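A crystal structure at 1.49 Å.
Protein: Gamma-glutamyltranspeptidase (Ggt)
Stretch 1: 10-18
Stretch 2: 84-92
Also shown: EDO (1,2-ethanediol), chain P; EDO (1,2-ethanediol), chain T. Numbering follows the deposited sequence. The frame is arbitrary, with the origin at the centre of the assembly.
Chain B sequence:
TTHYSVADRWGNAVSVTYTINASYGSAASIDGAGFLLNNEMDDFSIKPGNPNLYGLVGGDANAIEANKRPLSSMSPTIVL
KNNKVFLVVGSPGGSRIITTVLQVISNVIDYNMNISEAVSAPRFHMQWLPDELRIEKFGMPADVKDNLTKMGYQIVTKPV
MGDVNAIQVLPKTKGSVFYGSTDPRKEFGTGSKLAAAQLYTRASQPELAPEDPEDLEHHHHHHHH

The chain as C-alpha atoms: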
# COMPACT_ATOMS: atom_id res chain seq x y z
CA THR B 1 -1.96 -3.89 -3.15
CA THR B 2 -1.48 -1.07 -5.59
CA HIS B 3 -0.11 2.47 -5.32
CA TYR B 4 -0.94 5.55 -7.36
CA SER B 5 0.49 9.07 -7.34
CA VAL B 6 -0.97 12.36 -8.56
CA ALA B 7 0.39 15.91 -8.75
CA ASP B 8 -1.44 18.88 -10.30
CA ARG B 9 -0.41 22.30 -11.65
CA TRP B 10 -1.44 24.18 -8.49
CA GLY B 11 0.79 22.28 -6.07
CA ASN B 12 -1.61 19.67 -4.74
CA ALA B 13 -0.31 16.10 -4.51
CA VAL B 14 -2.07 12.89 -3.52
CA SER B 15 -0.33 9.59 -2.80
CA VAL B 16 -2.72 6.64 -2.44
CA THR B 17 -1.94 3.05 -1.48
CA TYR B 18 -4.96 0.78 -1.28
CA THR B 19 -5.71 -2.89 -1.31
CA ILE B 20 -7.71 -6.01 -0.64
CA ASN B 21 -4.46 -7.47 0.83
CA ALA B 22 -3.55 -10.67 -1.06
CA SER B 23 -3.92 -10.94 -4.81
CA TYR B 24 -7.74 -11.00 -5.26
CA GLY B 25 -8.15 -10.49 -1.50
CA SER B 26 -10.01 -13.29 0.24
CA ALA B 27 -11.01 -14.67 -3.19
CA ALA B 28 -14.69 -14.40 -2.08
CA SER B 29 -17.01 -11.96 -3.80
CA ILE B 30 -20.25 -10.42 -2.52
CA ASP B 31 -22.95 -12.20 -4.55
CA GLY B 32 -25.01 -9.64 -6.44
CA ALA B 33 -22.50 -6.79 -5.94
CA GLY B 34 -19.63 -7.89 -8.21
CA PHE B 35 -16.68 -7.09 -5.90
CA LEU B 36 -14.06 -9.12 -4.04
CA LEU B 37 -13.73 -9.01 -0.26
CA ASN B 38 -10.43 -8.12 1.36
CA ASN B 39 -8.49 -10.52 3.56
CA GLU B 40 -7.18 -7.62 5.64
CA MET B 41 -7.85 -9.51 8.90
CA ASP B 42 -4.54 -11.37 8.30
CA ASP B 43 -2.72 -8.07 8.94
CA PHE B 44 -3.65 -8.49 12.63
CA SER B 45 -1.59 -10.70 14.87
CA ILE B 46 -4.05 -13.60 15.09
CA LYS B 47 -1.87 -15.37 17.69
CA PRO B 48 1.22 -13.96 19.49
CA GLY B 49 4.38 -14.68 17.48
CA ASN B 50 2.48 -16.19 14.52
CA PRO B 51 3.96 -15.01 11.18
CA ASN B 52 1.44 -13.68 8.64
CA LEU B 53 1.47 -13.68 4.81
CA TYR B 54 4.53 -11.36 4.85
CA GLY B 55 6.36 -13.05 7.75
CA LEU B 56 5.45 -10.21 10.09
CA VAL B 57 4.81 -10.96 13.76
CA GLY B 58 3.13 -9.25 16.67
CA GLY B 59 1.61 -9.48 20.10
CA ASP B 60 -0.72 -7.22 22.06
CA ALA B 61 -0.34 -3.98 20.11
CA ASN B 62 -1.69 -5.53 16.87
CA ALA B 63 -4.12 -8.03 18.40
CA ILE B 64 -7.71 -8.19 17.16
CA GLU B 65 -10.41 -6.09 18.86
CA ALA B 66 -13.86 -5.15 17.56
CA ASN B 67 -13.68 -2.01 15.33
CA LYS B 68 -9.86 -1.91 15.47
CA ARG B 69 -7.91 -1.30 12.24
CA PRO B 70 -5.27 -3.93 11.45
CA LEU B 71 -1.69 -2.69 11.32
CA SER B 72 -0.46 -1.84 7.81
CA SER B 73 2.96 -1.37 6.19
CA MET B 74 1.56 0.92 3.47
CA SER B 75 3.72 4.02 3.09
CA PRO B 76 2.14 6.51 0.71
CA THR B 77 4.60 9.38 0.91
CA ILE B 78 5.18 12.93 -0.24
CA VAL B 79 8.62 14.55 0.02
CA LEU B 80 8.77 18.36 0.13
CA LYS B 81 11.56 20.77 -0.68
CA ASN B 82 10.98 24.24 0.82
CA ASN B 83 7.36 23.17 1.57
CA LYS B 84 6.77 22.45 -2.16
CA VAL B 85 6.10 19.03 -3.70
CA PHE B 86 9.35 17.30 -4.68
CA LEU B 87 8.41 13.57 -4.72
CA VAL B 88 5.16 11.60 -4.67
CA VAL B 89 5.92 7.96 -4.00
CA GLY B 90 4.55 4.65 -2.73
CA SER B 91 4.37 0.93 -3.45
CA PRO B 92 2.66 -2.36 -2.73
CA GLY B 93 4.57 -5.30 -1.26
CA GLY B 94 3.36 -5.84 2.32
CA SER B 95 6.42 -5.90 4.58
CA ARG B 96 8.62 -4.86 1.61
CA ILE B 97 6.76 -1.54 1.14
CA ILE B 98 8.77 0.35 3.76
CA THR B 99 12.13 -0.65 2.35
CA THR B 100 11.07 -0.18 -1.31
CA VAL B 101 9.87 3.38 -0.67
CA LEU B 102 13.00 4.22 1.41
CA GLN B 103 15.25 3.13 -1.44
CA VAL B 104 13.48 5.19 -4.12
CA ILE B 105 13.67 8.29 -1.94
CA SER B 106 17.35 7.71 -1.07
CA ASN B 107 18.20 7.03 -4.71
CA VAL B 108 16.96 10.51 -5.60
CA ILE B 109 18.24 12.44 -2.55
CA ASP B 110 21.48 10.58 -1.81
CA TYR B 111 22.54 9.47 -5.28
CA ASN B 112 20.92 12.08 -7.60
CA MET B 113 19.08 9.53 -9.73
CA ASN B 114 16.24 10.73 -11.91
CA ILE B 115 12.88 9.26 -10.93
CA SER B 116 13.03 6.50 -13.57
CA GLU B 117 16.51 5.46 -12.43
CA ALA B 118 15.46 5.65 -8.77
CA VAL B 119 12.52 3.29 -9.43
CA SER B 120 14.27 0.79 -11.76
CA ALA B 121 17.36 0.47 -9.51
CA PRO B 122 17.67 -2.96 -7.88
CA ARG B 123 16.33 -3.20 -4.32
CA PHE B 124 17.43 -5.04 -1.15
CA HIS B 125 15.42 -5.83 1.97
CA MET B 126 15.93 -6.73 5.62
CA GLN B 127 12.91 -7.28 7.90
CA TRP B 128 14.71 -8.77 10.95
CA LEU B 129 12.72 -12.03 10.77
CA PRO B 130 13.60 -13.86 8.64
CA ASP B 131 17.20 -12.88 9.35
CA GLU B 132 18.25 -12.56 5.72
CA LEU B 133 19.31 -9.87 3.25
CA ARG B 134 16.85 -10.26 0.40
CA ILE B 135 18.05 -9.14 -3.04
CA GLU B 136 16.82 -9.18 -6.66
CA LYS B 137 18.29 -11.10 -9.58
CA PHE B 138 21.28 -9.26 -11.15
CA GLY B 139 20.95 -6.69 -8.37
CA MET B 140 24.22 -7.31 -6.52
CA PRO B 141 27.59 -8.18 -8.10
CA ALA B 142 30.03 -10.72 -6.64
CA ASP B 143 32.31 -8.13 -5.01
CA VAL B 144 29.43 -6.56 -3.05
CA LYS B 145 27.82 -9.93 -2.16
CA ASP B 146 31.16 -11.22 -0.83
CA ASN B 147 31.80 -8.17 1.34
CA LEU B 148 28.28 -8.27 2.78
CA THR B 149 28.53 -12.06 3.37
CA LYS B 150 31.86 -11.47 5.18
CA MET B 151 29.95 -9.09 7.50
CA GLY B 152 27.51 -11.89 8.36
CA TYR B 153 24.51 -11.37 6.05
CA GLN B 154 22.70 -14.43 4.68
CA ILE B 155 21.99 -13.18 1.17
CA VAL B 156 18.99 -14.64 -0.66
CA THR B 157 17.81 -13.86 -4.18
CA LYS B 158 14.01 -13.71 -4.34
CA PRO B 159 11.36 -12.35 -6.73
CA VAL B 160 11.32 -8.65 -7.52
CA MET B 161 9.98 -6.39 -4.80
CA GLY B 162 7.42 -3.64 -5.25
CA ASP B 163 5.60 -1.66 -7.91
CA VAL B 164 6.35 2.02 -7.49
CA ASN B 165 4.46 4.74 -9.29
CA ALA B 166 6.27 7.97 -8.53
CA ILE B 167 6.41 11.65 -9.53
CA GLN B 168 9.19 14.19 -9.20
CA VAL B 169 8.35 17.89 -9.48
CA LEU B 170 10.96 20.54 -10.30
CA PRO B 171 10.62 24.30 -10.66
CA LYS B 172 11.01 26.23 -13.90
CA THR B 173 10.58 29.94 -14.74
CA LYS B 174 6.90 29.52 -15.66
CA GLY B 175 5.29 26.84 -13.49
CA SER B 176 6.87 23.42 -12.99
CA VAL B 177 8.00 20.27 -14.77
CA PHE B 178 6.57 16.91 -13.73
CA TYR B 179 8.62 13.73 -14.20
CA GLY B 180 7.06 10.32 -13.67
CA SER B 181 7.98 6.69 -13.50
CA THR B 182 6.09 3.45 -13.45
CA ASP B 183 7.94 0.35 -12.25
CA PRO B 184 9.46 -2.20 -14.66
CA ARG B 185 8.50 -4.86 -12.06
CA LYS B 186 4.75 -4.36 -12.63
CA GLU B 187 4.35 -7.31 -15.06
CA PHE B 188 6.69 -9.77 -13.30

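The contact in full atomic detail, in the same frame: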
# COMPACT_ATOMS: atom_id res chain seq x y z
N TRP B 10 -1.31 23.20 -9.56
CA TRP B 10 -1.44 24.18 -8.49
C TRP B 10 -0.56 23.90 -7.28
O TRP B 10 -0.39 24.76 -6.43
CB TRP B 10 -2.90 24.32 -8.06
CG TRP B 10 -3.77 24.79 -9.19
CD1 TRP B 10 -3.85 26.06 -9.68
CD2 TRP B 10 -4.62 23.99 -10.01
NE1 TRP B 10 -4.73 26.12 -10.73
CE2 TRP B 10 -5.22 24.86 -10.96
CE3 TRP B 10 -4.96 22.64 -10.03
CZ2 TRP B 10 -6.12 24.40 -11.91
CZ3 TRP B 10 -5.86 22.19 -10.98
CH2 TRP B 10 -6.43 23.06 -11.90
N GLY B 11 -0.03 22.69 -7.20
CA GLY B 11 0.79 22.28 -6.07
C GLY B 11 0.13 21.28 -5.14
O GLY B 11 0.69 20.96 -4.10
N ASN B 12 -1.05 20.79 -5.48
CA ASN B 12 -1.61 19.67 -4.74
C ASN B 12 -0.91 18.37 -5.16
O ASN B 12 -0.50 18.22 -6.31
CB ASN B 12 -3.11 19.52 -4.98
CG ASN B 12 -3.89 20.79 -4.67
OD1 ASN B 12 -3.99 21.21 -3.51
ND2 ASN B 12 -4.47 21.40 -5.70
N ALA B 13 -0.79 17.45 -4.22
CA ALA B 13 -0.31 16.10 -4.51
C ALA B 13 -1.03 15.10 -3.62
O ALA B 13 -1.31 15.40 -2.45
CB ALA B 13 1.19 16.00 -4.32
N VAL B 14 -1.31 13.93 -4.18
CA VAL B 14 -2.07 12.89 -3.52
C VAL B 14 -1.35 11.57 -3.80
O VAL B 14 -1.10 11.21 -4.95
CB VAL B 14 -3.52 12.81 -4.07
CG1 VAL B 14 -4.31 11.75 -3.35
CG2 VAL B 14 -4.22 14.17 -3.96
N SER B 15 -1.03 10.86 -2.73
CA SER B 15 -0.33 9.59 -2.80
C SER B 15 -1.22 8.55 -2.12
O SER B 15 -1.52 8.67 -0.93
CB SER B 15 1.01 9.73 -2.09
OG SER B 15 1.86 8.64 -2.37
N VAL B 16 -1.71 7.59 -2.91
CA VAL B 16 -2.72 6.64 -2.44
C VAL B 16 -2.21 5.21 -2.57
O VAL B 16 -1.84 4.78 -3.67
CB VAL B 16 -4.03 6.73 -3.24
CG1 VAL B 16 -5.06 5.73 -2.68
CG2 VAL B 16 -4.57 8.17 -3.25
N THR B 17 -2.15 4.49 -1.45
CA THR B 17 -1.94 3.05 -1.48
C THR B 17 -3.20 2.39 -0.95
O THR B 17 -3.70 2.73 0.15
CB THR B 17 -0.73 2.57 -0.65
OG1 THR B 17 0.38 3.46 -0.82
CG2 THR B 17 -0.30 1.15 -1.07
N TYR B 18 -3.75 1.47 -1.73
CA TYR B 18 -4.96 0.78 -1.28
C TYR B 18 -4.99 -0.65 -1.80
O TYR B 18 -4.16 -1.04 -2.64
CB TYR B 18 -6.22 1.61 -1.58
CG TYR B 18 -6.86 1.49 -2.97
CD1 TYR B 18 -6.10 1.28 -4.12
CD2 TYR B 18 -8.23 1.63 -3.12
CE1 TYR B 18 -6.70 1.16 -5.37
CE2 TYR B 18 -8.84 1.51 -4.38
CZ TYR B 18 -8.07 1.28 -5.49
OH TYR B 18 -8.65 1.15 -6.73
N LYS B 84 7.36 22.69 -0.83
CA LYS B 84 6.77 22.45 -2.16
C LYS B 84 6.98 20.99 -2.54
O LYS B 84 7.96 20.38 -2.15
CB LYS B 84 7.39 23.36 -3.22
CG LYS B 84 7.05 24.84 -3.03
CD LYS B 84 7.68 25.71 -4.12
N VAL B 85 6.05 20.44 -3.30
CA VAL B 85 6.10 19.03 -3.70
C VAL B 85 7.39 18.77 -4.48
O VAL B 85 7.70 19.49 -5.45
CB VAL B 85 4.87 18.64 -4.55
CG1 VAL B 85 4.98 17.21 -5.08
CG2 VAL B 85 3.59 18.81 -3.72
N PHE B 86 8.12 17.76 -4.03
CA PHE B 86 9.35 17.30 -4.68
C PHE B 86 9.18 15.86 -5.19
O PHE B 86 9.49 15.57 -6.35
CB PHE B 86 10.54 17.42 -3.71
CG PHE B 86 11.84 16.91 -4.26
CD1 PHE B 86 12.43 17.50 -5.37
CD2 PHE B 86 12.51 15.85 -3.64
CE1 PHE B 86 13.65 17.04 -5.86
CE2 PHE B 86 13.72 15.38 -4.13
CZ PHE B 86 14.29 15.98 -5.25
N LEU B 87 8.71 14.96 -4.33
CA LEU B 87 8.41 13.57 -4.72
C LEU B 87 7.04 13.12 -4.23
O LEU B 87 6.62 13.49 -3.14
CB LEU B 87 9.46 12.60 -4.17
CG LEU B 87 10.91 12.79 -4.61
CD1 LEU B 87 11.87 11.95 -3.75
CD2 LEU B 87 11.07 12.45 -6.10
N VAL B 88 6.37 12.32 -5.05
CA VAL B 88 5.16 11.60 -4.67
C VAL B 88 5.46 10.13 -4.93
O VAL B 88 5.76 9.74 -6.06
CB VAL B 88 3.92 12.08 -5.46
CG1 VAL B 88 2.62 11.52 -4.84
CG2 VAL B 88 3.89 13.60 -5.53
N VAL B 89 5.42 9.31 -3.89
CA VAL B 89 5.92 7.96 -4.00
C VAL B 89 5.18 6.98 -3.08
O VAL B 89 4.65 7.36 -2.05
CB VAL B 89 7.45 7.94 -3.73
CG1 VAL B 89 7.74 8.39 -2.32
CG2 VAL B 89 8.06 6.58 -4.05
N GLY B 90 5.14 5.73 -3.50
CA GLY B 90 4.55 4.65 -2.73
C GLY B 90 4.65 3.35 -3.50
O GLY B 90 5.10 3.35 -4.66
N SER B 91 4.26 2.25 -2.86
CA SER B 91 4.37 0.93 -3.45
C SER B 91 3.53 -0.08 -2.70
O SER B 91 3.27 0.10 -1.50
CB SER B 91 5.82 0.45 -3.38
OG SER B 91 6.00 -0.81 -4.00
N PRO B 92 3.11 -1.15 -3.39
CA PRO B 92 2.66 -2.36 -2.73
C PRO B 92 3.83 -3.23 -2.30
O PRO B 92 4.99 -2.88 -2.55
CB PRO B 92 1.85 -3.05 -3.83
CG PRO B 92 2.52 -2.66 -5.07
CD PRO B 92 2.94 -1.25 -4.85
C1 EDO P . 3.38 22.27 -3.42
O1 EDO P . 4.19 22.45 -4.61
C2 EDO P . 2.53 23.49 -3.13
O2 EDO P . 2.60 23.88 -1.74
C1 EDO T . -5.42 25.12 -5.32
O1 EDO T . -5.97 23.81 -5.41
C2 EDO T . -6.04 26.01 -6.38
O2 EDO T . -7.36 26.35 -5.95
O HOH W 1 2.81 2.33 0.00

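Two strand segments far apart in sequence, 13-18 and 84-89, run in nearly the same direction, with 25° between their N-to-C axes and a closest approach of 7.0 Å. That spacing is too wide for backbone pairing, and no backbone-to-backbone hydrogen bond joins the stretches; each close contact involves a side chain, packed against another side chain or against a backbone oxygen, and together the stretches bury 323 Å². The register follows from the nearest CA atoms: Gly-11 CA lies 6.7 Å from Val-85 CA, Ser-15 CA 6.1 Å from Val-88 CA, and Thr-17 CA 6.8 Å from Gly-90 CA. Along the first strand the CA-to-CB bonds alternate, so Ala-13, Ser-15 and Thr-17 point toward the second stretch while Val-14 and Val-16 point away. Val-85 and Val-88 answer from the other side.

The apolar contacts centre on Ala-13. Its methyl touches both valines, with Ala-13 CB 3.7 Å from Val-85 CG2 and 3.8 Å from Val-88 CG2. Val-88, in the t rotamer, also reaches the next inward residue: Val-88 CG1 is 3.7 Å from Ser-15 CB and equally 3.7 Å from Val-14 O, so a residue whose side chain points away still contributes its carbonyl to the packing. Two methyl groups rest against carbonyl oxygens, one at each end: Val-85 CG2 lies 3.6 Å from Gly-11 O, and Thr-17 CG2 lies 3.7 Å from Ser-91 O.

Polar bonding is sparse. Ser-15 OG and Val-89 O, 3.1 Å apart, form a weak hydrogen bond, the one direct hydrogen bond across the stretches; the serine proton has another acceptor within reach. Further along, water 1 bridges the gap: it donates to Ser-91 O at 2.7 Å and is hydrogen-bonded to Thr-17 OG1 at 2.8 Å. Within the second stretch, Ser-91 OG donates to Pro-92 O at 2.7 Å.

Two 1,2-ethanediol molecules, probably from the crystallisation liquor, occupy the Gly-11 end. EDO (chain P) fills space between the stretches: its O1 accepts a hydrogen bond from Val-85 N at 3.0 Å, and its C1 lies 3.1 Å from Gly-11 O. Gly-11 has phi/psi of 108/5, where a CB would jam against the preceding carbonyl oxygen; it would also clash with EDO (chain P) C2, at 2.5 Å. EDO (chain T) lies over one face of the Trp-10 ring, and its O1 accepts a hydrogen bond from Asn-12 ND2 at 2.9 Å.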